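Local coordinates for TbpB (Actinobacillus pleuropneumoniae, PDB 3HOL), which serves as the lipoprotein component of the bacterial transferrin receptor and probably captures host transferrin at the cell surface for iron acquisition, at residues K112-N117 / V273-A278; L336-F341 / A481-G486; L358-E363 / G475-T480; G373-Y378 / D409-N414; Y404-D409 / F501-Q506. All coordinates share one frame; numbering follows the deposited sequence.

Contact 1: K112-N117 / V273-A278; sequences KELPVN and VRIIDA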
# COMPACT_ATOMS: atom_id res chain seq x y z
N LYS A 112 -7.17 1.03 2.94
CA LYS A 112 -6.90 2.30 3.64
C LYS A 112 -7.71 2.42 4.93
O LYS A 112 -7.48 3.34 5.73
CB LYS A 112 -7.20 3.50 2.73
CG LYS A 112 -6.09 3.69 1.63
CD LYS A 112 -6.20 5.05 0.95
CE LYS A 112 -5.08 5.22 -0.11
NZ LYS A 112 -5.50 4.68 -1.44
N GLU A 113 -8.65 1.50 5.10
CA GLU A 113 -9.36 1.35 6.36
C GLU A 113 -9.31 -0.12 6.77
O GLU A 113 -9.30 -1.02 5.91
CB GLU A 113 -10.82 1.80 6.23
CG GLU A 113 -10.99 3.22 5.72
CD GLU A 113 -12.45 3.76 5.81
OE1 GLU A 113 -13.39 3.03 6.24
OE2 GLU A 113 -12.66 4.92 5.46
N LEU A 114 -9.24 -0.35 8.09
CA LEU A 114 -9.32 -1.69 8.66
C LEU A 114 -10.53 -1.81 9.61
O LEU A 114 -10.95 -0.80 10.21
CB LEU A 114 -8.03 -1.93 9.50
CG LEU A 114 -6.67 -1.88 8.78
CD1 LEU A 114 -5.59 -2.26 9.80
CD2 LEU A 114 -6.63 -2.88 7.64
N PRO A 115 -11.07 -3.05 9.77
CA PRO A 115 -12.09 -3.31 10.78
C PRO A 115 -11.58 -2.84 12.14
O PRO A 115 -10.36 -2.91 12.42
CB PRO A 115 -12.29 -4.81 10.71
CG PRO A 115 -11.92 -5.17 9.25
CD PRO A 115 -10.81 -4.23 8.91
N VAL A 116 -12.48 -2.28 12.94
CA VAL A 116 -12.11 -1.69 14.25
C VAL A 116 -11.84 -2.77 15.29
O VAL A 116 -10.82 -2.74 15.97
CB VAL A 116 -13.23 -0.74 14.81
CG1 VAL A 116 -12.70 -0.02 16.05
CG2 VAL A 116 -13.59 0.29 13.79
N ASN A 117 -12.74 -3.71 15.44
CA ASN A 117 -12.53 -4.68 16.49
C ASN A 117 -13.12 -6.06 16.25
O ASN A 117 -12.92 -6.94 17.08
CB ASN A 117 -13.01 -4.11 17.84
CG ASN A 117 -14.49 -3.78 17.84
OD1 ASN A 117 -15.15 -3.80 18.88
ND2 ASN A 117 -15.03 -3.44 16.67
N VAL A 273 -12.03 1.72 10.77
CA VAL A 273 -11.32 2.97 11.04
C VAL A 273 -10.25 3.22 9.96
O VAL A 273 -9.64 2.27 9.46
CB VAL A 273 -10.57 2.97 12.42
CG1 VAL A 273 -11.52 3.27 13.55
CG2 VAL A 273 -9.78 1.65 12.68
N ARG A 274 -9.99 4.49 9.64
CA ARG A 274 -8.98 4.82 8.64
C ARG A 274 -7.57 4.57 9.18
O ARG A 274 -7.27 4.89 10.36
CB ARG A 274 -9.10 6.28 8.25
CG ARG A 274 -8.41 6.71 6.96
CD ARG A 274 -9.47 7.06 5.93
NE ARG A 274 -8.76 7.29 4.67
CZ ARG A 274 -9.23 6.95 3.49
NH1 ARG A 274 -10.42 6.38 3.42
NH2 ARG A 274 -8.52 7.20 2.41
N ILE A 275 -6.69 4.04 8.33
CA ILE A 275 -5.27 3.93 8.67
C ILE A 275 -4.40 4.78 7.75
O ILE A 275 -3.30 5.18 8.14
CB ILE A 275 -4.74 2.49 8.61
CG1 ILE A 275 -5.10 1.79 7.27
CG2 ILE A 275 -5.24 1.72 9.82
CD1 ILE A 275 -4.21 0.49 6.98
N ILE A 276 -4.88 5.03 6.52
CA ILE A 276 -4.05 5.68 5.53
C ILE A 276 -4.82 6.67 4.70
O ILE A 276 -5.98 6.41 4.33
CB ILE A 276 -3.48 4.61 4.57
CG1 ILE A 276 -2.53 3.66 5.32
CG2 ILE A 276 -2.81 5.25 3.35
CD1 ILE A 276 -2.24 2.37 4.46
N ASP A 277 -4.17 7.81 4.38
CA ASP A 277 -4.63 8.66 3.27
C ASP A 277 -3.54 8.64 2.21
O ASP A 277 -2.37 8.74 2.55
CB ASP A 277 -4.85 10.12 3.72
CG ASP A 277 -5.97 10.26 4.76
OD1 ASP A 277 -7.00 9.58 4.58
OD2 ASP A 277 -5.79 11.01 5.76
N ALA A 278 -3.93 8.52 0.94
CA ALA A 278 -2.99 8.65 -0.17
C ALA A 278 -3.82 8.91 -1.42
O ALA A 278 -4.47 8.00 -1.94
CB ALA A 278 -2.11 7.36 -0.35

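Contact 2: L336-F341 / A481-G486; sequences LEYMKF and AAELGG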
# COMPACT_ATOMS: atom_id res chain seq x y z
N LEU A 336 7.71 17.39 9.07
CA LEU A 336 6.61 16.44 9.23
C LEU A 336 7.14 15.05 8.96
O LEU A 336 7.82 14.84 7.95
CB LEU A 336 5.47 16.75 8.25
CG LEU A 336 4.84 18.14 8.40
CD1 LEU A 336 3.87 18.47 7.22
CD2 LEU A 336 4.16 18.27 9.75
N GLU A 337 6.87 14.12 9.87
CA GLU A 337 7.44 12.76 9.80
C GLU A 337 6.41 11.69 9.40
O GLU A 337 6.79 10.58 8.96
CB GLU A 337 8.04 12.40 11.15
CG GLU A 337 9.22 13.31 11.58
CD GLU A 337 10.54 12.64 11.36
OE1 GLU A 337 11.46 13.25 10.77
OE2 GLU A 337 10.67 11.46 11.75
N TYR A 338 5.12 11.99 9.55
CA TYR A 338 4.06 10.97 9.37
C TYR A 338 3.07 11.28 8.23
O TYR A 338 2.05 10.58 8.09
CB TYR A 338 3.31 10.73 10.69
CG TYR A 338 4.23 10.24 11.80
CD1 TYR A 338 4.51 8.89 11.94
CD2 TYR A 338 4.86 11.14 12.68
CE1 TYR A 338 5.35 8.43 12.94
CE2 TYR A 338 5.72 10.69 13.68
CZ TYR A 338 5.94 9.33 13.81
OH TYR A 338 6.79 8.88 14.78
N MET A 339 3.41 12.31 7.45
CA MET A 339 2.65 12.73 6.27
C MET A 339 3.59 13.44 5.31
O MET A 339 4.67 13.86 5.70
CB MET A 339 1.48 13.66 6.65
CG MET A 339 1.89 14.97 7.40
SD MET A 339 0.57 16.22 7.32
CE MET A 339 0.12 16.23 5.57
N LYS A 340 3.18 13.54 4.05
CA LYS A 340 3.89 14.24 2.98
C LYS A 340 2.82 14.79 2.05
O LYS A 340 1.79 14.13 1.86
CB LYS A 340 4.73 13.25 2.15
CG LYS A 340 6.03 12.77 2.83
CD LYS A 340 7.08 13.89 2.82
CE LYS A 340 8.48 13.42 3.24
NZ LYS A 340 8.74 13.89 4.63
N PHE A 341 3.06 15.96 1.48
CA PHE A 341 2.14 16.51 0.48
C PHE A 341 2.95 17.31 -0.51
O PHE A 341 4.09 17.68 -0.23
CB PHE A 341 1.02 17.36 1.12
CG PHE A 341 1.52 18.63 1.81
CD1 PHE A 341 1.73 19.82 1.08
CD2 PHE A 341 1.75 18.64 3.20
CE1 PHE A 341 2.18 21.00 1.73
CE2 PHE A 341 2.21 19.83 3.86
CZ PHE A 341 2.42 20.98 3.13
N ALA A 481 -0.88 12.50 17.33
CA ALA A 481 -1.68 13.45 16.55
C ALA A 481 -1.07 14.84 16.47
O ALA A 481 -1.79 15.85 16.34
CB ALA A 481 -3.14 13.52 17.05
N ALA A 482 0.27 14.90 16.51
CA ALA A 482 1.01 16.16 16.46
C ALA A 482 1.10 16.72 15.05
O ALA A 482 1.64 17.81 14.85
CB ALA A 482 2.44 15.96 17.02
N GLU A 483 0.63 15.96 14.06
CA GLU A 483 0.58 16.43 12.67
C GLU A 483 -0.84 16.28 12.16
O GLU A 483 -1.55 15.33 12.53
CB GLU A 483 1.56 15.63 11.79
CG GLU A 483 3.04 15.65 12.32
CD GLU A 483 4.03 14.87 11.48
OE1 GLU A 483 3.64 14.37 10.41
OE2 GLU A 483 5.24 14.77 11.85
N LEU A 484 -1.26 17.22 11.34
CA LEU A 484 -2.57 17.12 10.66
C LEU A 484 -2.43 17.54 9.20
O LEU A 484 -1.48 18.26 8.83
CB LEU A 484 -3.69 17.91 11.38
CG LEU A 484 -3.73 19.46 11.37
CD1 LEU A 484 -4.25 20.09 10.09
CD2 LEU A 484 -4.56 19.96 12.52
N GLY A 485 -3.35 17.06 8.37
CA GLY A 485 -3.34 17.41 6.96
C GLY A 485 -4.69 17.14 6.33
O GLY A 485 -5.53 16.45 6.92
N GLY A 486 -4.91 17.66 5.13
CA GLY A 486 -6.16 17.36 4.44
C GLY A 486 -6.21 18.02 3.08
O GLY A 486 -5.21 18.56 2.60

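Contact 3: L358-E363 / G475-T480; sequences LFLQGE and GFYGPT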
# COMPACT_ATOMS: atom_id res chain seq x y z
N LEU A 358 -1.69 17.51 -7.46
CA LEU A 358 -1.27 17.58 -6.06
C LEU A 358 -1.40 16.19 -5.42
O LEU A 358 -2.19 15.39 -5.89
CB LEU A 358 -2.14 18.58 -5.30
CG LEU A 358 -2.17 19.99 -5.90
CD1 LEU A 358 -3.32 20.77 -5.22
CD2 LEU A 358 -0.86 20.68 -5.65
N PHE A 359 -0.65 15.92 -4.35
CA PHE A 359 -0.81 14.66 -3.63
C PHE A 359 -0.74 14.91 -2.13
O PHE A 359 -0.09 15.89 -1.67
CB PHE A 359 0.25 13.62 -4.06
CG PHE A 359 1.66 13.96 -3.64
CD1 PHE A 359 2.14 13.60 -2.38
CD2 PHE A 359 2.51 14.67 -4.51
CE1 PHE A 359 3.44 13.94 -1.98
CE2 PHE A 359 3.82 15.03 -4.12
CZ PHE A 359 4.29 14.67 -2.87
N LEU A 360 -1.42 14.04 -1.38
CA LEU A 360 -1.28 14.01 0.08
C LEU A 360 -1.25 12.57 0.53
O LEU A 360 -2.10 11.77 0.12
CB LEU A 360 -2.44 14.75 0.76
CG LEU A 360 -2.19 14.82 2.29
CD1 LEU A 360 -2.36 16.23 2.82
CD2 LEU A 360 -3.06 13.79 3.09
N GLN A 361 -0.30 12.24 1.40
CA GLN A 361 -0.26 10.94 2.05
C GLN A 361 -0.07 11.10 3.56
O GLN A 361 0.66 11.97 4.00
CB GLN A 361 0.87 10.07 1.46
CG GLN A 361 0.87 10.03 -0.10
CD GLN A 361 1.69 8.83 -0.64
OE1 GLN A 361 1.21 8.05 -1.48
NE2 GLN A 361 2.89 8.66 -0.11
N GLY A 362 -0.72 10.26 4.35
CA GLY A 362 -0.57 10.36 5.80
C GLY A 362 -0.80 9.00 6.45
O GLY A 362 -1.53 8.15 5.90
N GLU A 363 -0.16 8.80 7.59
CA GLU A 363 -0.28 7.58 8.40
C GLU A 363 -1.13 7.95 9.61
O GLU A 363 -0.61 8.59 10.53
CB GLU A 363 1.14 7.15 8.87
CG GLU A 363 2.10 6.94 7.71
CD GLU A 363 3.58 6.89 8.11
OE1 GLU A 363 3.89 6.66 9.29
OE2 GLU A 363 4.43 7.10 7.22
N GLY A 475 -6.98 14.27 8.22
CA GLY A 475 -6.73 13.47 9.38
C GLY A 475 -5.63 13.97 10.28
O GLY A 475 -4.90 14.91 9.95
N PHE A 476 -5.50 13.25 11.39
CA PHE A 476 -4.41 13.40 12.33
C PHE A 476 -3.44 12.26 12.13
O PHE A 476 -3.88 11.12 11.99
CB PHE A 476 -4.99 13.42 13.74
CG PHE A 476 -5.81 14.68 14.01
CD1 PHE A 476 -5.17 15.87 14.38
CD2 PHE A 476 -7.19 14.68 13.80
CE1 PHE A 476 -5.94 17.06 14.57
CE2 PHE A 476 -7.96 15.84 14.02
CZ PHE A 476 -7.33 17.03 14.39
N TYR A 477 -2.13 12.57 12.10
CA TYR A 477 -1.11 11.61 11.73
C TYR A 477 -0.03 11.48 12.79
O TYR A 477 0.32 12.48 13.45
CB TYR A 477 -0.47 12.03 10.40
CG TYR A 477 -1.48 12.26 9.30
CD1 TYR A 477 -2.35 11.24 8.88
CD2 TYR A 477 -1.59 13.51 8.68
CE1 TYR A 477 -3.31 11.45 7.84
CE2 TYR A 477 -2.54 13.74 7.63
CZ TYR A 477 -3.40 12.71 7.23
OH TYR A 477 -4.32 12.92 6.20
N GLY A 478 0.48 10.27 12.95
CA GLY A 478 1.51 9.98 13.95
C GLY A 478 0.98 9.62 15.33
O GLY A 478 -0.21 9.73 15.61
N PRO A 479 1.89 9.22 16.23
CA PRO A 479 1.52 8.56 17.48
C PRO A 479 0.77 9.45 18.47
O PRO A 479 0.09 8.93 19.37
CB PRO A 479 2.87 8.11 18.08
CG PRO A 479 3.92 8.35 17.03
CD PRO A 479 3.35 9.33 16.05
N THR A 480 0.91 10.76 18.33
CA THR A 480 0.33 11.67 19.30
C THR A 480 -0.59 12.70 18.62
O THR A 480 -1.02 13.67 19.26
CB THR A 480 1.43 12.40 20.17
OG1 THR A 480 2.33 13.13 19.32
CG2 THR A 480 2.22 11.41 21.03

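Contact 4: G373-Y378 / D409-N414; sequences GGNYKY and DVDFGN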
# COMPACT_ATOMS: atom_id res chain seq x y z
N GLY A 373 -8.79 15.45 25.10
CA GLY A 373 -9.07 16.87 25.35
C GLY A 373 -7.87 17.76 25.09
O GLY A 373 -6.80 17.29 24.63
N GLY A 374 -8.04 19.05 25.39
CA GLY A 374 -6.99 20.05 25.19
C GLY A 374 -7.25 20.93 23.97
O GLY A 374 -8.02 20.54 23.09
N ASN A 375 -6.60 22.09 23.93
CA ASN A 375 -6.72 23.04 22.82
C ASN A 375 -5.35 23.29 22.22
O ASN A 375 -4.40 23.52 22.96
CB ASN A 375 -7.27 24.35 23.35
CG ASN A 375 -8.53 24.78 22.66
OD1 ASN A 375 -8.50 25.67 21.80
ND2 ASN A 375 -9.67 24.14 23.00
N TYR A 376 -5.22 23.21 20.90
CA TYR A 376 -3.89 23.40 20.33
C TYR A 376 -3.91 24.23 19.06
O TYR A 376 -4.92 24.32 18.40
CB TYR A 376 -3.18 22.07 20.06
CG TYR A 376 -2.99 21.17 21.27
CD1 TYR A 376 -1.79 21.17 21.99
CD2 TYR A 376 -4.00 20.31 21.68
CE1 TYR A 376 -1.61 20.33 23.10
CE2 TYR A 376 -3.84 19.47 22.77
CZ TYR A 376 -2.64 19.48 23.47
OH TYR A 376 -2.51 18.64 24.56
N LYS A 377 -2.76 24.82 18.76
CA LYS A 377 -2.51 25.53 17.51
C LYS A 377 -1.69 24.62 16.63
O LYS A 377 -0.74 24.01 17.12
CB LYS A 377 -1.63 26.76 17.77
CG LYS A 377 -1.68 27.82 16.70
CD LYS A 377 -3.08 28.39 16.64
CE LYS A 377 -3.11 29.83 16.23
NZ LYS A 377 -4.43 30.37 16.64
N TYR A 378 -2.04 24.53 15.35
CA TYR A 378 -1.19 23.89 14.37
C TYR A 378 -0.82 24.91 13.32
O TYR A 378 -1.63 25.76 12.94
CB TYR A 378 -1.84 22.66 13.73
CG TYR A 378 -2.07 21.47 14.63
CD1 TYR A 378 -2.99 21.51 15.69
CD2 TYR A 378 -1.40 20.26 14.39
CE1 TYR A 378 -3.20 20.40 16.51
CE2 TYR A 378 -1.61 19.15 15.19
CZ TYR A 378 -2.50 19.22 16.25
OH TYR A 378 -2.68 18.12 17.04
N ASP A 409 -6.83 26.00 14.73
CA ASP A 409 -7.16 25.85 16.14
C ASP A 409 -7.90 24.55 16.27
O ASP A 409 -8.87 24.31 15.56
CB ASP A 409 -8.06 26.97 16.65
CG ASP A 409 -7.43 28.34 16.52
OD1 ASP A 409 -6.23 28.44 16.20
OD2 ASP A 409 -8.16 29.32 16.73
N VAL A 410 -7.41 23.71 17.18
CA VAL A 410 -7.95 22.38 17.34
C VAL A 410 -8.40 22.23 18.79
O VAL A 410 -7.61 22.41 19.73
CB VAL A 410 -6.88 21.28 16.98
CG1 VAL A 410 -7.35 19.89 17.42
CG2 VAL A 410 -6.56 21.32 15.49
N ASP A 411 -9.67 21.89 18.95
CA ASP A 411 -10.23 21.67 20.25
C ASP A 411 -10.63 20.20 20.31
O ASP A 411 -11.71 19.81 19.84
CB ASP A 411 -11.44 22.60 20.42
CG ASP A 411 -12.18 22.38 21.72
OD1 ASP A 411 -11.77 21.47 22.47
OD2 ASP A 411 -13.17 23.11 21.97
N PHE A 412 -9.75 19.37 20.86
CA PHE A 412 -10.07 17.92 21.01
C PHE A 412 -11.25 17.64 21.96
O PHE A 412 -12.04 16.70 21.72
CB PHE A 412 -8.83 17.13 21.46
CG PHE A 412 -7.76 17.03 20.40
CD1 PHE A 412 -8.00 16.37 19.19
CD2 PHE A 412 -6.51 17.59 20.60
CE1 PHE A 412 -7.00 16.26 18.22
CE2 PHE A 412 -5.51 17.50 19.63
CZ PHE A 412 -5.75 16.84 18.44
N GLY A 413 -11.36 18.44 23.02
CA GLY A 413 -12.47 18.31 23.98
C GLY A 413 -13.84 18.36 23.34
O GLY A 413 -14.67 17.45 23.52
N ASN A 414 -14.07 19.42 22.56
CA ASN A 414 -15.35 19.60 21.87
C ASN A 414 -15.38 19.08 20.43
O ASN A 414 -16.38 19.28 19.72
CB ASN A 414 -15.77 21.07 21.93
CG ASN A 414 -15.88 21.57 23.36
OD1 ASN A 414 -15.05 22.37 23.82
ND2 ASN A 414 -16.86 21.05 24.08

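Contact 5: Y404-D409 / F501-Q506; sequences YRTEFD and FGAKQQ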
# COMPACT_ATOMS: atom_id res chain seq x y z
N TYR A 404 3.13 31.22 2.41
CA TYR A 404 1.89 30.46 2.20
C TYR A 404 1.58 29.69 3.47
O TYR A 404 1.77 28.46 3.55
CB TYR A 404 2.05 29.52 1.02
CG TYR A 404 2.19 30.26 -0.30
CD1 TYR A 404 1.06 30.82 -0.94
CD2 TYR A 404 3.43 30.43 -0.89
CE1 TYR A 404 1.19 31.53 -2.13
CE2 TYR A 404 3.58 31.13 -2.08
CZ TYR A 404 2.46 31.68 -2.69
OH TYR A 404 2.60 32.35 -3.89
N ARG A 405 1.12 30.43 4.47
CA ARG A 405 0.90 29.92 5.81
C ARG A 405 -0.41 29.13 5.93
O ARG A 405 -1.41 29.46 5.29
CB ARG A 405 0.83 31.09 6.80
CG ARG A 405 2.12 31.93 6.91
CD ARG A 405 1.73 33.38 7.20
NE ARG A 405 1.36 34.12 5.97
CZ ARG A 405 0.58 35.20 5.94
NH1 ARG A 405 0.05 35.70 7.07
NH2 ARG A 405 0.33 35.80 4.78
N THR A 406 -0.43 28.15 6.81
CA THR A 406 -1.71 27.63 7.27
C THR A 406 -1.68 27.65 8.78
O THR A 406 -0.61 27.53 9.37
CB THR A 406 -1.99 26.20 6.75
OG1 THR A 406 -0.94 25.33 7.19
CG2 THR A 406 -2.05 26.15 5.21
N GLU A 407 -2.84 27.81 9.40
CA GLU A 407 -2.99 27.81 10.85
C GLU A 407 -4.29 27.14 11.17
O GLU A 407 -5.27 27.32 10.44
CB GLU A 407 -3.07 29.24 11.40
CG GLU A 407 -1.93 30.13 10.95
CD GLU A 407 -2.07 31.59 11.43
OE1 GLU A 407 -3.19 32.00 11.83
OE2 GLU A 407 -1.05 32.30 11.35
N PHE A 408 -4.32 26.41 12.27
CA PHE A 408 -5.52 25.71 12.73
C PHE A 408 -5.61 25.78 14.24
O PHE A 408 -4.57 25.69 14.93
CB PHE A 408 -5.49 24.23 12.27
CG PHE A 408 -5.31 24.07 10.80
CD1 PHE A 408 -6.42 23.97 9.97
CD2 PHE A 408 -4.04 24.07 10.24
CE1 PHE A 408 -6.27 23.85 8.62
CE2 PHE A 408 -3.87 23.94 8.86
CZ PHE A 408 -4.99 23.84 8.05
N ASP A 409 -6.83 26.00 14.73
CA ASP A 409 -7.16 25.85 16.14
C ASP A 409 -7.90 24.55 16.27
O ASP A 409 -8.87 24.31 15.56
CB ASP A 409 -8.06 26.97 16.65
CG ASP A 409 -7.43 28.34 16.52
OD1 ASP A 409 -6.23 28.44 16.20
OD2 ASP A 409 -8.16 29.32 16.73
N PHE A 501 -2.89 20.43 2.25
CA PHE A 501 -2.24 21.15 3.34
C PHE A 501 -1.72 20.23 4.45
O PHE A 501 -2.21 19.11 4.62
CB PHE A 501 -3.18 22.24 3.92
CG PHE A 501 -4.46 21.71 4.52
CD1 PHE A 501 -4.50 21.28 5.85
CD2 PHE A 501 -5.62 21.63 3.76
CE1 PHE A 501 -5.67 20.78 6.41
CE2 PHE A 501 -6.81 21.17 4.31
CZ PHE A 501 -6.83 20.73 5.64
N GLY A 502 -0.77 20.74 5.24
CA GLY A 502 -0.25 20.00 6.38
C GLY A 502 0.21 21.00 7.44
O GLY A 502 0.56 22.11 7.09
N ALA A 503 0.18 20.59 8.71
CA ALA A 503 0.52 21.48 9.83
C ALA A 503 1.01 20.70 11.05
O ALA A 503 0.55 19.60 11.30
CB ALA A 503 -0.70 22.35 10.22
N LYS A 504 1.94 21.30 11.79
CA LYS A 504 2.54 20.68 12.96
C LYS A 504 1.98 21.36 14.21
O LYS A 504 1.81 22.58 14.20
CB LYS A 504 4.06 20.87 12.90
CG LYS A 504 4.78 20.41 14.15
CD LYS A 504 5.13 18.95 14.10
CE LYS A 504 6.64 18.80 14.14
NZ LYS A 504 7.00 17.40 14.49
N GLN A 505 1.65 20.57 15.23
CA GLN A 505 1.24 21.08 16.55
C GLN A 505 2.32 22.03 17.08
O GLN A 505 3.51 21.83 16.83
CB GLN A 505 0.99 19.92 17.54
CG GLN A 505 0.05 20.23 18.72
CD GLN A 505 -0.04 19.07 19.73
OE1 GLN A 505 -0.99 18.27 19.73
NE2 GLN A 505 0.96 18.99 20.60
N GLN A 506 1.88 23.08 17.76
CA GLN A 506 2.77 24.12 18.28
C GLN A 506 2.81 24.07 19.80
O GLN A 506 1.90 23.53 20.45
CB GLN A 506 2.26 25.50 17.87
CG GLN A 506 2.22 25.76 16.37
CD GLN A 506 3.58 25.65 15.72
OE1 GLN A 506 3.85 24.71 14.97
NE2 GLN A 506 4.45 26.61 15.99

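Contact 1: K112-N117 / V273-A278
E113 and L114 pair with R274 and V273 in an antiparallel sheet, where the short strand 113-115 meets the start of strand 272-282 in the C-lobe handle; the chain directions differ by 170°. Backbone bonds define the register. L114 N gives to V273 O at 3.0 Å and V273 N returns to L114 O at 2.8 Å, while E113 and R274 form the next, non-hydrogen-bonded pair. At K112 two residues face one: K112 O takes I275 N at 2.8 Å and I276 N at 3.2 Å, both from the same face of its carbonyl plane, as in a classic beta bulge. Ionic contacts lie on the face that carries E113 and R274. E113 OE2 sits at the guanidinium edge, a weak salt bridge of 3.4 Å to R274 NH1 with the two planes 82° apart, and E113 OE1 bonds T272. R274 NE also reaches D277 OD1 at 2.9 Å, and D277 in turn is held by Y477 and R364. K112 CB lies over one guanidinium face; the lysine bends at its last torsion (chi4 88°), and its NZ bonds E290 and L291 O. Apolar contacts occupy the other face. L114 CG rests on I275 CD1, and beyond the paired residues V116 CG2 meets V273 CG1 at 3.6 Å, the two valines crossing at about a right angle.

Contact 2: L336-F341 / A481-G486
The carboxylate of E483 is sandwiched between L336 and Y338. L336 CD2 stands over one face, 3.8 Å from E483 CD, and the opposite face carries Y338 CD2, 3.7 Å from E483 OE2. The tyrosine presents its ring edge rather than its face, the ring and carboxylate planes being 56° apart. Two consecutive backbone amides meet the outer end of the group: E337 N gives to OE2 of E483 at 2.6 Å, almost straight at 177°, and Y338 N gives to OE1 of E483 at 2.9 Å. Both arrive on the syn sides of the oxygens, so the two bonds fix the rotation of the carboxylate. An extended E483 side chain, with chi2 at 180°, spans the gap to reach them. The E337 side chain turns away to K15 N. Further along, M339 bends at its thioether; its SD lies 3.3 Å from L484 O and its CE 3.9 Å from G485 CA, the methyl lying so close over the glycine that a CB there would collide with it. Strand axes approach no closer than 8.4 Å, which excludes direct strand pairing here: side chains join the handle strand 339-346 to the barrel strand 483-492. A buried carboxylate gripped by two N-H groups, with K504 packed alongside, probably stays ionised, so the handle-barrel junction seems to rest on a charge satisfied mainly by backbone.

Contact 3: L358-E363 / G475-T480
Y477 reaches from the barrel across G362 and E363 of the handle. Its CB lies 3.4 Å from E363 O, and with CG anti to the carbonyl carbon (chi1 -53°) the ring is laid along the handle strand. CD1 of Y477 comes next, 3.5 Å from E363 N. At CE1 the ring meets glycine: G362 CA is 3.6 Å from that atom and 3.8 Å from the ring centroid, only 19° off the ring normal, a CH-pi contact over the face. G362 has no CB to collide with CE1, so its backbone can come this close to the ring face. The opposite face of the ring is covered near its rim by G475 O, from two residues earlier in the same strand. At the tip, Y477 OH lies 3.5 Å from L360 CD2 and is hydrogen-bonded to D277, a residue of the neighbouring handle strand. This is the seam where strand 356-363, flanked in the handle sheet by strands 272-282 and 339-346, meets strand 470-477 of the second barrel. The axes cross at 59°, and the two meet at a corner instead of pairing along their length. One backbone bond closes that corner: G478 N gives to E363 O at 3.1 Å, nearly along the C=O axis, and Y477 CA adds a CA-H...O contact of 3.3 Å to the same E363 O. G478 has a positive phi where the chain leaves the strand, and its own O bonds T365 OG1. The E363 carboxylate leads elsewhere, to K15 and A297 N, while M339 packs on Y477.

Contact 4: G373-Y378 / D409-N414
Neighbouring antiparallel strands of the C-lobe barrel, 375-387 and 405-411, are joined here by Y376 and V410, near the end of the barrel where the second strand runs out at F412. The strand segments run 153° apart. Y376 N gives to V410 O at 2.8 Å and V410 N to Y376 O at 2.8 Å; N375 with D411 and K377 with D409 are the non-hydrogen-bonded pairs on either side. Past the last bridge F412 N still gives to G374 O at 3.1 Å. On the face bearing K377 and D409, the lysine bends at chi2 (64°) and runs alongside the aspartate until its NZ meets D409 OD1 at 2.7 Å, a salt bridge on the syn side. D411 OD1 instead accepts N414 N from above its carboxylate plane, an Asx motif that shapes the turn. The other face is aromatic. V410 CG1 sits over the centre of the F412 ring, while Y376 and Y378 reach the edge of that ring: Y376 CD2 is 3.8 Å from F412 CE2, rim to rim with planes at 62°, and Y378 OH, hydrogen-bonded to A481 O, is 3.6 Å from F412 CZ. Y378 CD1 also packs on V410 CG2 at 3.6 Å. Around this cluster, L484 of strand 483-492 touches V410 and Y378, F476 of strand 470-477 meets the F412 ring, Q505 of strand 495-508 backs Y376, and strand 416-421 flanks V410 through L417.

Contact 5: Y404-D409 / F501-Q506
F408 and F501 meet inside the C-lobe barrel, and they bury the most surface here. The closest atoms are F408 CZ and F501 CD1, 3.4 Å apart. The two ring planes are near parallel, at 26°, yet with centroids 5.2 Å apart the rings are slid so far that they barely overlap; the contact is one of ring borders, not a full stack. F501 comes to this place with CG between its backbone N and carbonyl carbon (chi1 62°). The adjoining CD2-CE2 bond of the F408 ring lies on A503, CD2 being 3.8 Å from A503 CB, so the phenylalanine spans two successive inward-pointing residues of strand 495-508. T406, third in buried area, points to the same interior. Its CG2 is 4.3 Å from F501 CB, and its OG1 lies 3.6 Å from G502 O, too long to be counted as a hydrogen bond. No hydrogen bond links the segments. The strand axes come within 7.4 Å and run 57° apart, which fits apolar packing across the barrel interior and not sheet pairing. Strand 375-387 lies between the two in the sheet, bonded to both: its Y378 pairs with F408, and K377 with Q506. L484 of strand 483-492 touches both phenylalanines, F488 of that strand covers F501, L417 of strand 416-421 packs on F408, and L421 and W382 flank T406.

How the contacts relate
The five contacts run from the edge of the handle sheet into the C-lobe barrel. Contacts 2 and 3, with centres about 4 Å apart, form one handle-barrel seam: each joins a handle strand to a barrel strand, and K340 O to Q361 N (2.9 Å) and E483 O to Y477 N (2.8 Å) link them. Contact 1 joins this seam through D277, whose O accepts G362 N at 2.9 Å. On the barrel side, L484 O with A503 N (2.9 Å) carries contact 2 into contact 5. Contacts 4 and 5 share D409, while Y378 OH reaches A481 O of contact 2. Contact 1 touches neither contact 4 nor contact 5, centres about 23 and 24 Å away.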